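Local coordinates for protein Xaa-Pro Dipeptidase (Alteromonas macleodii, PDB 2QS8) that probably removes C-terminal residues from peptides as a metal-dependent carboxypeptidase of the amidohydrolase superfamily, and binds methionine in its active site, at residues 166-170 against 183-187. Numbering follows the deposited sequence.
Sequences VPEQG and RQRYK
Arg185 brings both terminal nitrogens of its guanidinium to a single acceptor, the carbonyl O of Glu168. The NH2 bond is the shorter and straighter, 2.7 Å to Glu168 O with an N-H...O angle of 154°; the one from NH1, 3.2 Å to Glu168 O, is weak. Glu168 O lies close to the guanidinium plane, yet NH2 stands above the peptide carbonyl's plane (65° out of it), so the bond does not follow a lone pair. Bends at chi2 and chi3 fold the arginine back toward the 3-10 turn. Over one guanidinium face, offset toward the rim, lies CB of its helix neighbour Gln184. An alanine in place of Arg185 would probably leave Glu168 O without either donor and Asp188 without its salt-bridge mate at NH1.

Tight packing continues at Gln184, whose CG, anti to the backbone N (chi1 -176°), comes within 3.2 Å of Glu168 O. Its OE1 meets Glu168 CG at 3.3 Å, the two side chains crossing at about a right angle. The Glu168 side chain then leaves the helix and packs on Tyr164 of the second subunit. By contrast, exposed Gln169 points away, its OE1 accepting Val166 N. Gln184 NE2 hydrogen-bonds to Tyr162 OH of the second subunit and to Asp188 OD1. Within this subunit interface, the loop between strands 145-146 and 171-172 packs against helix 175-188, which precedes strand 192-196 in the amidohydrolase TIM-barrel fold.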
ATOM      1  N   VAL A 166      -8.083  -2.425   9.618  1.00 21.34           N
ATOM      2  CA  VAL A 166      -6.831  -1.901   9.086  1.00 21.47           C
ATOM      3  C   VAL A 166      -5.692  -2.696   9.724  1.00 20.68           C
ATOM      4  O   VAL A 166      -5.897  -3.375  10.730  1.00 19.85           O
ATOM      5  CB  VAL A 166      -6.680  -0.383   9.365  1.00 21.32           C
ATOM      6  CG1 VAL A 166      -7.764   0.374   8.608  1.00 21.23           C
ATOM      7  CG2 VAL A 166      -6.744  -0.098  10.856  1.00 19.02           C
ATOM      8  N   PRO A 167      -4.483  -2.630   9.145  1.00 21.37           N
ATOM      9  CA  PRO A 167      -3.332  -3.367   9.679  1.00 20.85           C
ATOM     10  C   PRO A 167      -3.107  -3.222  11.185  1.00 19.61           C
ATOM     11  O   PRO A 167      -2.827  -4.198  11.867  1.00 20.36           O
ATOM     12  CB  PRO A 167      -2.160  -2.820   8.861  1.00 21.58           C
ATOM     13  CG  PRO A 167      -2.806  -2.476   7.542  1.00 22.71           C
ATOM     14  CD  PRO A 167      -4.081  -1.802   7.994  1.00 21.98           C
ATOM     15  N   GLU A 168      -3.239  -2.002  11.695  1.00 18.97           N
ATOM     16  CA  GLU A 168      -3.036  -1.745  13.111  1.00 17.83           C
ATOM     17  C   GLU A 168      -4.024  -2.519  13.983  1.00 19.91           C
ATOM     18  O   GLU A 168      -3.761  -2.750  15.149  1.00 22.86           O
ATOM     19  CB  GLU A 168      -3.126  -0.239  13.405  1.00 18.31           C
ATOM     20  CG  GLU A 168      -1.973   0.598  12.848  1.00 17.94           C
ATOM     21  CD  GLU A 168      -2.203   1.100  11.429  1.00 23.37           C
ATOM     22  OE1 GLU A 168      -3.057   0.535  10.701  1.00 22.40           O
ATOM     23  OE2 GLU A 168      -1.515   2.065  11.031  1.00 26.30           O
ATOM     24  N   GLN A 169      -5.156  -2.923  13.421  1.00 18.82           N
ATOM     25  CA  GLN A 169      -6.134  -3.669  14.192  1.00 20.81           C
ATOM     26  C   GLN A 169      -5.839  -5.175  14.165  1.00 20.72           C
ATOM     27  O   GLN A 169      -6.592  -5.968  14.721  1.00 20.23           O
ATOM     28  CB  GLN A 169      -7.551  -3.402  13.662  1.00 20.76           C
ATOM     29  CG  GLN A 169      -8.009  -1.987  13.880  1.00 22.05           C
ATOM     30  CD  GLN A 169      -9.378  -1.706  13.282  1.00 25.78           C
ATOM     31  OE1 GLN A 169      -9.661  -2.071  12.142  1.00 24.11           O
ATOM     32  NE2 GLN A 169     -10.232  -1.035  14.053  1.00 24.82           N
ATOM     33  N   GLY A 170      -4.751  -5.569  13.504  1.00 20.09           N
ATOM     34  CA  GLY A 170      -4.412  -6.978  13.446  1.00 18.56           C
ATOM     35  C   GLY A 170      -4.818  -7.778  12.210  1.00 17.77           C
ATOM     36  O   GLY A 170      -4.672  -9.000  12.203  1.00 16.65           O
ATOM     37  N   ARG A 183       4.475  -3.754  14.588  1.00 16.09           N
ATOM     38  CA  ARG A 183       4.844  -2.550  15.303  1.00 16.59           C
ATOM     39  C   ARG A 183       3.706  -2.033  16.191  1.00 17.44           C
ATOM     40  O   ARG A 183       3.962  -1.489  17.269  1.00 18.62           O
ATOM     41  CB  ARG A 183       5.309  -1.478  14.316  1.00 16.68           C
ATOM     42  CG  ARG A 183       6.722  -1.753  13.771  1.00 16.59           C
ATOM     43  CD  ARG A 183       7.098  -0.843  12.608  1.00 15.00           C
ATOM     44  NE  ARG A 183       8.478  -1.039  12.171  1.00 15.78           N
ATOM     45  CZ  ARG A 183       8.894  -0.865  10.919  1.00 14.44           C
ATOM     46  NH1 ARG A 183       8.040  -0.490   9.971  1.00 14.38           N
ATOM     47  NH2 ARG A 183      10.157  -1.068  10.604  1.00 14.93           N
ATOM     48  N   GLN A 184       2.453  -2.221  15.757  1.00 16.88           N
ATOM     49  CA  GLN A 184       1.312  -1.782  16.557  1.00 16.28           C
ATOM     50  C   GLN A 184       1.253  -2.569  17.865  1.00 17.09           C
ATOM     51  O   GLN A 184       0.896  -2.027  18.910  1.00 17.03           O
ATOM     52  CB  GLN A 184      -0.008  -1.984  15.800  1.00 18.90           C
ATOM     53  CG  GLN A 184      -1.220  -1.450  16.537  1.00 16.90           C
ATOM     54  CD  GLN A 184      -1.123   0.045  16.782  1.00 21.17           C
ATOM     55  OE1 GLN A 184      -0.672   0.798  15.917  1.00 21.98           O
ATOM     56  NE2 GLN A 184      -1.558   0.486  17.961  1.00 19.64           N
ATOM     57  N   ARG A 185       1.596  -3.852  17.801  1.00 15.95           N
ATOM     58  CA  ARG A 185       1.584  -4.667  19.009  1.00 17.62           C
ATOM     59  C   ARG A 185       2.688  -4.171  19.948  1.00 17.02           C
ATOM     60  O   ARG A 185       2.515  -4.157  21.162  1.00 16.78           O
ATOM     61  CB  ARG A 185       1.759  -6.147  18.655  1.00 18.80           C
ATOM     62  CG  ARG A 185       0.486  -6.977  18.855  1.00 21.30           C
ATOM     63  CD  ARG A 185      -0.790  -6.138  18.705  1.00 22.97           C
ATOM     64  NE  ARG A 185      -1.146  -5.938  17.314  1.00 22.34           N
ATOM     65  CZ  ARG A 185      -2.048  -5.072  16.874  1.00 21.50           C
ATOM     66  NH1 ARG A 185      -2.713  -4.290  17.707  1.00 20.47           N
ATOM     67  NH2 ARG A 185      -2.278  -4.994  15.573  1.00 22.46           N
ATOM     68  N   TYR A 186       3.814  -3.764  19.375  1.00 15.98           N
ATOM     69  CA  TYR A 186       4.905  -3.215  20.172  1.00 17.18           C
ATOM     70  C   TYR A 186       4.391  -1.919  20.827  1.00 16.79           C
ATOM     71  O   TYR A 186       4.652  -1.641  21.998  1.00 16.48           O
ATOM     72  CB  TYR A 186       6.105  -2.873  19.271  1.00 16.71           C
ATOM     73  CG  TYR A 186       7.052  -1.857  19.853  1.00 15.93           C
ATOM     74  CD1 TYR A 186       7.894  -2.179  20.924  1.00 17.32           C
ATOM     75  CD2 TYR A 186       7.105  -0.563  19.344  1.00 18.09           C
ATOM     76  CE1 TYR A 186       8.767  -1.231  21.469  1.00 18.03           C
ATOM     77  CE2 TYR A 186       7.969   0.390  19.876  1.00 19.01           C
ATOM     78  CZ  TYR A 186       8.799   0.051  20.936  1.00 19.56           C
ATOM     79  OH  TYR A 186       9.660   0.991  21.446  1.00 21.31           O
ATOM     80  N   LYS A 187       3.648  -1.150  20.041  1.00 17.02           N
ATOM     81  CA  LYS A 187       3.103   0.118  20.497  1.00 16.57           C
ATOM     82  C   LYS A 187       2.094  -0.095  21.618  1.00 16.11           C
ATOM     83  O   LYS A 187       2.097   0.657  22.578  1.00 18.52           O
ATOM     84  CB  LYS A 187       2.458   0.861  19.313  1.00 17.51           C
ATOM     85  CG  LYS A 187       1.976   2.285  19.589  1.00 15.00           C
ATOM     86  CD  LYS A 187       1.522   2.956  18.278  1.00 14.99           C
ATOM     87  CE  LYS A 187       0.947   4.342  18.532  1.00 15.29           C
ATOM     88  NZ  LYS A 187       0.789   5.094  17.271  1.00 14.37           N
TER